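Long-range contacts in aldehyde dehydrogenase 12 (Zea mays, PDB 6D97), which probably catalyses the NAD-dependent oxidation of L-glutamate gamma-semialdehyde to glutamate, the last step of proline catabolism in plants: residues 109-113 / 241-247; 201-206 / 230-234; 374-378 / 431-437. All blocks are in the same frame, centred on the assembly; numbering follows the deposited sequence.

Interaction 1 of 3, residues 109-113 / 241-247; sequences MYGDI and CGLPAED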
loop_
_atom_site.group_PDB
_atom_site.type_symbol
_atom_site.label_atom_id
_atom_site.label_comp_id
_atom_site.label_asym_id
_atom_site.label_seq_id
_atom_site.Cartn_x
_atom_site.Cartn_y
_atom_site.Cartn_z
ATOM N N MET A 109 22.833 -3.369 -6.803
ATOM C CA MET A 109 23.632 -3.241 -8.017
ATOM C C MET A 109 22.817 -2.643 -9.150
ATOM O O MET A 109 23.309 -1.800 -9.906
ATOM C CB MET A 109 24.178 -4.608 -8.429
ATOM C CG MET A 109 25.011 -4.611 -9.703
ATOM S SD MET A 109 25.507 -6.288 -10.148
ATOM C CE MET A 109 23.944 -6.996 -10.667
ATOM N N TYR A 110 21.565 -3.065 -9.285
ATOM C CA TYR A 110 20.768 -2.545 -10.382
ATOM C C TYR A 110 20.280 -1.135 -10.097
ATOM O O TYR A 110 19.970 -0.388 -11.033
ATOM C CB TYR A 110 19.615 -3.490 -10.680
ATOM C CG TYR A 110 20.023 -4.529 -11.679
ATOM C CD1 TYR A 110 20.073 -4.225 -13.031
ATOM C CD2 TYR A 110 20.395 -5.799 -11.278
ATOM C CE1 TYR A 110 20.459 -5.160 -13.957
ATOM C CE2 TYR A 110 20.780 -6.744 -12.196
ATOM C CZ TYR A 110 20.811 -6.420 -13.533
ATOM O OH TYR A 110 21.200 -7.367 -14.448
ATOM N N GLY A 111 20.199 -0.754 -8.823
ATOM C CA GLY A 111 20.060 0.656 -8.509
ATOM C C GLY A 111 21.233 1.460 -9.036
ATOM O O GLY A 111 21.055 2.522 -9.639
ATOM N N ASP A 112 22.451 0.944 -8.837
ATOM C CA ASP A 112 23.645 1.639 -9.309
ATOM C C ASP A 112 23.741 1.625 -10.829
ATOM O O ASP A 112 24.088 2.642 -11.441
ATOM C CB ASP A 112 24.899 1.018 -8.692
ATOM C CG ASP A 112 25.064 1.370 -7.226
ATOM O OD1 ASP A 112 24.451 2.363 -6.777
ATOM O OD2 ASP A 112 25.804 0.649 -6.522
ATOM N N ILE A 113 23.456 0.479 -11.453
ATOM C CA ILE A 113 23.476 0.392 -12.913
ATOM C C ILE A 113 22.505 1.397 -13.514
ATOM O O ILE A 113 22.835 2.126 -14.456
ATOM C CB ILE A 113 23.151 -1.039 -13.370
ATOM C CG1 ILE A 113 24.282 -1.989 -12.988
ATOM C CG2 ILE A 113 22.896 -1.071 -14.870
ATOM C CD1 ILE A 113 23.890 -3.443 -13.091
ATOM N N CYS A 241 27.853 0.461 -17.936
ATOM C CA CYS A 241 27.311 0.940 -16.673
ATOM C C CYS A 241 27.245 -0.147 -15.610
ATOM O O CYS A 241 26.796 0.126 -14.493
ATOM C CB CYS A 241 25.920 1.544 -16.889
ATOM S SG CYS A 241 25.919 3.060 -17.869
ATOM N N GLY A 242 27.678 -1.367 -15.924
ATOM C CA GLY A 242 27.811 -2.411 -14.929
ATOM C C GLY A 242 26.860 -3.577 -15.078
ATOM O O GLY A 242 26.877 -4.467 -14.218
ATOM N N LEU A 243 26.025 -3.600 -16.112
ATOM C CA LEU A 243 25.175 -4.756 -16.373
ATOM C C LEU A 243 26.042 -5.994 -16.567
ATOM O O LEU A 243 26.873 -6.017 -17.488
ATOM C CB LEU A 243 24.304 -4.534 -17.607
ATOM C CG LEU A 243 23.630 -5.794 -18.163
ATOM C CD1 LEU A 243 22.551 -6.305 -17.229
ATOM C CD2 LEU A 243 23.067 -5.522 -19.554
ATOM N N PRO A 244 25.898 -7.026 -15.735
ATOM C CA PRO A 244 26.779 -8.193 -15.852
ATOM C C PRO A 244 26.582 -8.917 -17.174
ATOM O O PRO A 244 25.462 -9.057 -17.670
ATOM C CB PRO A 244 26.367 -9.069 -14.663
ATOM C CG PRO A 244 25.761 -8.117 -13.693
ATOM C CD PRO A 244 25.058 -7.091 -14.528
ATOM N N ALA A 245 27.701 -9.370 -17.746
ATOM C CA ALA A 245 27.663 -10.070 -19.024
ATOM C C ALA A 245 26.698 -11.248 -18.988
ATOM O O ALA A 245 25.978 -11.502 -19.961
ATOM C CB ALA A 245 29.069 -10.542 -19.400
ATOM N N GLU A 246 26.649 -11.967 -17.866
ATOM C CA GLU A 246 25.889 -13.207 -17.801
ATOM C C GLU A 246 24.420 -13.003 -17.463
ATOM O O GLU A 246 23.674 -13.986 -17.434
ATOM C CB GLU A 246 26.516 -14.152 -16.769
ATOM N N ASP A 247 23.982 -11.767 -17.214
ATOM C CA ASP A 247 22.632 -11.540 -16.713
ATOM C C ASP A 247 21.566 -11.530 -17.805
ATOM O O ASP A 247 20.386 -11.719 -17.493
ATOM C CB ASP A 247 22.569 -10.227 -15.926
ATOM C CG ASP A 247 23.017 -10.393 -14.486
ATOM O OD1 ASP A 247 23.692 -11.400 -14.191
ATOM O OD2 ASP A 247 22.688 -9.526 -13.648
#
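The Tyr110 ring meets the 241-247 loop at its hydroxyl end, where Leu243 CD1 and Asp247 OD2 both lie at the edge, near the ring plane. Over one face sits Ile113 CD1 from the next turn of the same helix, 3.9 Å above the plane and shifted toward the rim. The Asp247 carboxylate is nearly coplanar with the ring, the planes 22° apart, and receives the phenol hydrogen: Tyr110 OH to Asp247 OD2 is 2.7 Å, made to the anti lone pair of that oxygen. OD2 also forms a salt bridge with Arg106, so a buried carboxylate is gripped from two parts of helix 105-121. This loop leads from helix 229-240 to strand 249-251, an outer strand of the parallel Rossmann-type sheet, so the contact joins helix 105-121 to the loop leading into the edge strand of that sheet. Gly242, at positive phi, ends helix 229-240 in a Schellman motif, and a beta carbon there would be tight against Ile113 CG1. Ile113 CD1 lies over the loop backbone, 3.4 Å from Gly242 O. A phenylalanine in place of Tyr110 would probably keep the ring among its neighbours but leave Asp247 OD2 without its hydroxyl donor, more dependent on Arg106. Beside the ring, Met109 extends with CG anti to the backbone N (chi1 179°), then bends at chi3 to bring CE tip to tip with Pro244 CG at 3.7 Å.

Interaction 2 of 3, residues 201-206 / 230-234; sequences PLEIPL and VMEQM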
loop_
_atom_site.group_PDB
_atom_site.type_symbol
_atom_site.label_atom_id
_atom_site.label_comp_id
_atom_site.label_asym_id
_atom_site.label_seq_id
_atom_site.Cartn_x
_atom_site.Cartn_y
_atom_site.Cartn_z
ATOM N N PRO A 201 12.017 1.336 -30.862
ATOM C CA PRO A 201 13.202 0.467 -30.779
ATOM C C PRO A 201 13.959 0.566 -29.464
ATOM O O PRO A 201 14.842 -0.268 -29.222
ATOM C CB PRO A 201 14.074 0.947 -31.951
ATOM C CG PRO A 201 13.175 1.800 -32.806
ATOM C CD PRO A 201 12.179 2.397 -31.869
ATOM N N LEU A 202 13.662 1.548 -28.617
ATOM C CA LEU A 202 14.361 1.716 -27.350
ATOM C C LEU A 202 13.436 1.610 -26.148
ATOM O O LEU A 202 13.699 0.817 -25.236
ATOM C CB LEU A 202 15.086 3.071 -27.322
ATOM C CG LEU A 202 15.824 3.389 -26.020
ATOM C CD1 LEU A 202 17.037 2.480 -25.869
ATOM C CD2 LEU A 202 16.234 4.849 -25.970
ATOM N N GLU A 203 12.346 2.380 -26.135
ATOM C CA GLU A 203 11.546 2.550 -24.924
ATOM C C GLU A 203 10.945 1.232 -24.452
ATOM O O GLU A 203 11.061 0.873 -23.275
ATOM C CB GLU A 203 10.445 3.580 -25.173
ATOM C CG GLU A 203 9.540 3.835 -23.985
ATOM C CD GLU A 203 8.457 4.848 -24.303
ATOM O OE1 GLU A 203 8.653 5.656 -25.235
ATOM O OE2 GLU A 203 7.408 4.835 -23.628
ATOM N N ILE A 204 10.290 0.501 -25.349
ATOM C CA ILE A 204 9.600 -0.729 -24.960
ATOM C C ILE A 204 10.607 -1.789 -24.522
ATOM O O ILE A 204 10.495 -2.297 -23.396
ATOM C CB ILE A 204 8.693 -1.248 -26.089
ATOM C CG1 ILE A 204 7.561 -0.259 -26.372
ATOM C CG2 ILE A 204 8.149 -2.618 -25.732
ATOM C CD1 ILE A 204 6.717 -0.641 -27.563
ATOM N N PRO A 205 11.603 -2.161 -25.343
ATOM C CA PRO A 205 12.530 -3.217 -24.896
ATOM C C PRO A 205 13.349 -2.846 -23.669
ATOM O O PRO A 205 13.549 -3.699 -22.796
ATOM C CB PRO A 205 13.414 -3.454 -26.128
ATOM C CG PRO A 205 13.252 -2.243 -26.964
ATOM C CD PRO A 205 11.877 -1.757 -26.736
ATOM N N LEU A 206 13.824 -1.600 -23.566
ATOM C CA LEU A 206 14.640 -1.223 -22.412
ATOM C C LEU A 206 13.846 -1.312 -21.115
ATOM O O LEU A 206 14.345 -1.832 -20.109
ATOM C CB LEU A 206 15.203 0.189 -22.587
ATOM C CG LEU A 206 15.890 0.782 -21.351
ATOM C CD1 LEU A 206 17.156 0.009 -21.018
ATOM C CD2 LEU A 206 16.194 2.262 -21.530
ATOM N N VAL A 230 19.240 -0.450 -32.225
ATOM C CA VAL A 230 19.123 0.526 -31.146
ATOM C C VAL A 230 19.390 -0.139 -29.803
ATOM O O VAL A 230 20.248 0.301 -29.029
ATOM C CB VAL A 230 17.738 1.193 -31.173
ATOM C CG1 VAL A 230 17.578 2.113 -29.974
ATOM C CG2 VAL A 230 17.552 1.954 -32.473
ATOM N N MET A 231 18.657 -1.217 -29.509
ATOM C CA MET A 231 18.872 -1.919 -28.249
ATOM C C MET A 231 20.259 -2.533 -28.180
ATOM O O MET A 231 20.809 -2.691 -27.086
ATOM C CB MET A 231 17.813 -2.999 -28.043
ATOM C CG MET A 231 16.606 -2.516 -27.284
ATOM S SD MET A 231 16.991 -1.585 -25.786
ATOM C CE MET A 231 17.608 -2.887 -24.727
ATOM N N GLU A 232 20.840 -2.887 -29.328
ATOM C CA GLU A 232 22.208 -3.390 -29.326
ATOM C C GLU A 232 23.165 -2.333 -28.790
ATOM O O GLU A 232 24.015 -2.620 -27.939
ATOM C CB GLU A 232 22.608 -3.825 -30.736
ATOM C CG GLU A 232 23.718 -4.860 -30.761
ATOM C CD GLU A 232 24.924 -4.417 -31.557
ATOM O OE1 GLU A 232 25.365 -5.179 -32.440
ATOM O OE2 GLU A 232 25.432 -3.306 -31.301
ATOM N N GLN A 233 23.022 -1.094 -29.265
ATOM C CA GLN A 233 23.814 0.010 -28.728
ATOM C C GLN A 233 23.474 0.274 -27.268
ATOM O O GLN A 233 24.362 0.566 -26.460
ATOM C CB GLN A 233 23.592 1.267 -29.568
ATOM C CG GLN A 233 23.944 1.090 -31.034
ATOM C CD GLN A 233 25.394 0.702 -31.237
ATOM O OE1 GLN A 233 26.305 1.436 -30.856
ATOM N NE2 GLN A 233 25.617 -0.461 -31.832
ATOM N N MET A 234 22.192 0.171 -26.909
ATOM C CA MET A 234 21.800 0.398 -25.520
ATOM C C MET A 234 22.410 -0.650 -24.597
ATOM O O MET A 234 22.815 -0.336 -23.470
ATOM C CB MET A 234 20.276 0.407 -25.402
ATOM C CG MET A 234 19.779 0.758 -24.015
ATOM S SD MET A 234 20.233 2.436 -23.545
ATOM C CE MET A 234 20.206 2.276 -21.765
HETATM O O HOH W 1 16.330 -1.910 -30.743
#
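Pro201 lays its CB against Val230 CG2 at 3.7 Å, where the loop entering helix 203-214 meets the first turns of helix 229-240. These helices follow the neighbouring parallel strands 191-196 and 218-223 in successive beta-alpha-beta units of the Rossmann-type NAD-binding domain. The carbonyl of Pro201 serves the interface too: a water donates to Pro201 O and accepts from Met231 N, each bond 2.7 Å long, bridging the two backbones where their polar groups do not meet directly. Leu202 comes next, its CB beside Val230 CG1. Its CG lies opposite the backbone N about chi1 (178°), which sends CD1 across the Met234 chain at about a right angle, 3.7 Å from Met234 CG. Glu148 of helix 142-157 accepts hydrogen bonds from the backbone N atoms of Leu202 and Glu203 as the helix begins. At Pro205 the packing is tight, with CG only 3.4 Å from Met231 CG. The Met231 chain bends at both chi2 and chi3, curling its sulfur past the proline toward Leu206. Pro205 and Met231 also both touch Leu221 and Val223 on strand 218-223, so this pair fills the layer between helices and sheet. Leu206 completes the row with two contacts: its CB lies 4.1 Å from Met231 SD, and its CD1 meets the terminal methyl of Met234, CE, at 3.9 Å, the two side chains crossing nearly at right angles.

Interaction 3 of 3, residues 374-378 / 431-437; sequences MIEHM and KEIFGPF
Aromatic contacts centre on His377, which points from helix 371-382 into the 431-437 loop; its chi1 of -177° swings the ring out, CG opposite the main-chain nitrogen. Its ring makes an offset edge-to-face pair with Phe437, the histidine edge turned toward the phenylalanine face, with ring centroids 5.1 Å apart and planes at 65°. A CH-pi contact covers one histidine face: Ile433 CD1 stands 3.4 Å from the His377 ring centroid, 10° off the normal. The imidazole is thereby held by a methyl over its plane and an aromatic ring at its edge.

Apolar contacts extend the interface along the helix. Met374 CG slides past Ile433 CG2 at 3.8 Å, and the chain then bends at chi3, with its sulfur beside Pro436 CD. A side chain on Gly435 would run into that sulfur. Met378 CB rests near Phe437 CE2, while the phenylalanine also touches Thr411 and Val413 on the adjoining strand 411-414.

The polar link is a water 2.9 Å from His377 NE2, which donates to Lys431 O. Residues 432-436 spell Glu-Ile-Phe-Gly-Pro, a family motif that in relatives borders the nicotinamide site; here Glu432 and Phe434 leave the backbone on the side away from the helix, while Ile433 faces it.

At the solvent-exposed Lys431, the aliphatic part of the chain runs past the ring, leaving its NZ 5.6 Å from His377 ND1. That nearby ammonium, together with the hydrocarbon around the imidazole, would be expected to disfavour a positive charge on His377.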
loop_
_atom_site.group_PDB
_atom_site.type_symbol
_atom_site.label_atom_id
_atom_site.label_comp_id
_atom_site.label_asym_id
_atom_site.label_seq_id
_atom_site.Cartn_x
_atom_site.Cartn_y
_atom_site.Cartn_z
ATOM N N MET A 374 -3.216 0.324 -47.809
ATOM C CA MET A 374 -3.917 1.446 -47.197
ATOM C C MET A 374 -4.940 2.049 -48.152
ATOM O O MET A 374 -6.041 2.425 -47.731
ATOM C CB MET A 374 -2.911 2.503 -46.743
ATOM C CG MET A 374 -2.219 2.181 -45.429
ATOM S SD MET A 374 -1.031 3.433 -44.903
ATOM C CE MET A 374 0.444 2.896 -45.768
ATOM N N ILE A 375 -4.595 2.150 -49.439
ATOM C CA ILE A 375 -5.549 2.635 -50.434
ATOM C C ILE A 375 -6.734 1.682 -50.545
ATOM O O ILE A 375 -7.894 2.110 -50.585
ATOM C CB ILE A 375 -4.855 2.828 -51.795
ATOM C CG1 ILE A 375 -3.935 4.054 -51.768
ATOM C CG2 ILE A 375 -5.901 2.950 -52.897
ATOM C CD1 ILE A 375 -4.684 5.364 -51.692
ATOM N N GLU A 376 -6.461 0.372 -50.595
ATOM C CA GLU A 376 -7.534 -0.615 -50.702
ATOM C C GLU A 376 -8.494 -0.507 -49.520
ATOM O O GLU A 376 -9.719 -0.489 -49.697
ATOM C CB GLU A 376 -6.942 -2.025 -50.795
ATOM C CG GLU A 376 -7.980 -3.092 -51.105
ATOM C CD GLU A 376 -7.507 -4.489 -50.759
ATOM O OE1 GLU A 376 -6.935 -5.174 -51.631
ATOM O OE2 GLU A 376 -7.699 -4.906 -49.602
ATOM N N HIS A 377 -7.950 -0.438 -48.298
ATOM C CA HIS A 377 -8.776 -0.246 -47.102
ATOM C C HIS A 377 -9.656 0.996 -47.232
ATOM O O HIS A 377 -10.863 0.949 -46.971
ATOM C CB HIS A 377 -7.895 -0.136 -45.857
ATOM C CG HIS A 377 -8.667 -0.002 -44.575
ATOM N ND1 HIS A 377 -9.491 -1.002 -44.093
ATOM C CD2 HIS A 377 -8.736 1.012 -43.680
ATOM C CE1 HIS A 377 -10.034 -0.606 -42.957
ATOM N NE2 HIS A 377 -9.587 0.608 -42.684
ATOM N N MET A 378 -9.069 2.118 -47.644
ATOM C CA MET A 378 -9.838 3.343 -47.856
ATOM C C MET A 378 -10.974 3.125 -48.848
ATOM O O MET A 378 -12.100 3.589 -48.625
ATOM C CB MET A 378 -8.922 4.464 -48.361
ATOM C CG MET A 378 -9.637 5.739 -48.741
ATOM S SD MET A 378 -8.510 6.906 -49.540
ATOM C CE MET A 378 -8.231 6.139 -51.138
ATOM N N LYS A 431 -10.925 -2.109 -38.092
ATOM C CA LYS A 431 -9.687 -2.799 -38.429
ATOM C C LYS A 431 -8.503 -1.866 -38.191
ATOM O O LYS A 431 -8.509 -0.723 -38.657
ATOM C CB LYS A 431 -9.737 -3.259 -39.889
ATOM C CG LYS A 431 -8.487 -3.922 -40.414
ATOM C CD LYS A 431 -8.523 -3.931 -41.928
ATOM C CE LYS A 431 -7.302 -4.597 -42.501
ATOM N NZ LYS A 431 -7.504 -6.052 -42.698
ATOM N N GLU A 432 -7.489 -2.342 -37.479
ATOM C CA GLU A 432 -6.331 -1.516 -37.197
ATOM C C GLU A 432 -5.444 -1.404 -38.430
ATOM O O GLU A 432 -4.994 -2.426 -38.963
ATOM C CB GLU A 432 -5.524 -2.085 -36.022
ATOM C CG GLU A 432 -4.411 -1.166 -35.564
ATOM C CD GLU A 432 -3.390 -1.873 -34.709
ATOM O OE1 GLU A 432 -3.146 -3.064 -34.969
ATOM O OE2 GLU A 432 -2.818 -1.240 -33.795
ATOM N N ILE A 433 -5.204 -0.172 -38.882
ATOM C CA ILE A 433 -4.258 0.124 -39.951
ATOM C C ILE A 433 -3.067 0.814 -39.297
ATOM O O ILE A 433 -3.162 1.980 -38.868
ATOM C CB ILE A 433 -4.869 1.000 -41.051
ATOM C CG1 ILE A 433 -6.305 0.559 -41.356
ATOM C CG2 ILE A 433 -4.025 0.961 -42.334
ATOM C CD1 ILE A 433 -6.417 -0.831 -42.008
ATOM N N PHE A 434 -1.932 0.113 -39.218
ATOM C CA PHE A 434 -0.759 0.630 -38.518
ATOM C C PHE A 434 -0.056 1.636 -39.431
ATOM O O PHE A 434 1.093 1.472 -39.840
ATOM C CB PHE A 434 0.164 -0.489 -38.057
ATOM C CG PHE A 434 0.852 -0.182 -36.749
ATOM C CD1 PHE A 434 0.096 0.071 -35.609
ATOM C CD2 PHE A 434 2.223 -0.101 -36.654
ATOM C CE1 PHE A 434 0.713 0.390 -34.408
ATOM C CE2 PHE A 434 2.836 0.213 -35.453
ATOM C CZ PHE A 434 2.076 0.461 -34.335
ATOM N N GLY A 435 -0.793 2.712 -39.744
ATOM C CA GLY A 435 -0.343 3.780 -40.603
ATOM C C GLY A 435 -1.100 5.059 -40.323
ATOM O O GLY A 435 -1.953 5.116 -39.431
ATOM N N PRO A 436 -0.816 6.123 -41.103
ATOM C CA PRO A 436 -1.475 7.427 -40.856
ATOM C C PRO A 436 -2.897 7.446 -41.428
ATOM O O PRO A 436 -3.173 7.960 -42.517
ATOM C CB PRO A 436 -0.546 8.412 -41.572
ATOM C CG PRO A 436 0.271 7.562 -42.597
ATOM C CD PRO A 436 -0.067 6.107 -42.372
ATOM N N PHE A 437 -3.829 6.888 -40.660
ATOM C CA PHE A 437 -5.177 6.642 -41.164
ATOM C C PHE A 437 -6.127 6.559 -39.981
ATOM O O PHE A 437 -5.861 5.828 -39.016
ATOM C CB PHE A 437 -5.249 5.355 -42.000
ATOM C CG PHE A 437 -6.589 5.117 -42.651
ATOM C CD1 PHE A 437 -7.628 4.532 -41.947
ATOM C CD2 PHE A 437 -6.822 5.499 -43.962
ATOM C CE1 PHE A 437 -8.871 4.333 -42.543
ATOM C CE2 PHE A 437 -8.071 5.294 -44.554
ATOM C CZ PHE A 437 -9.085 4.718 -43.840
HETATM O O HOH W 2 -9.884 1.492 -39.927
#

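In the fold
Interactions 1 and 2 belong to the same NAD-binding region, their centres 16 Å apart and their nearest atoms about 7 Å apart. Helix 229-240 joins them: its start packs in interaction 2 and its exit loop in interaction 1, while helix 203-214, begun in interaction 2, later offers Met210 and Leu213 to Tyr110. Interaction 3 lies in the region of the seven-stranded mixed sheet that includes strand 437-443, with centres 27 Å from interaction 2 and 42 Å from interaction 1. The bound NAD is nearer to interactions 2 and 3: about 9 Å from the Pro205 side chain and about 11 Å from Gly435. Pro205 also approaches the NAD-binding Thr196 to about 4 Å, whereas interaction 1 is remote from the cofactor site.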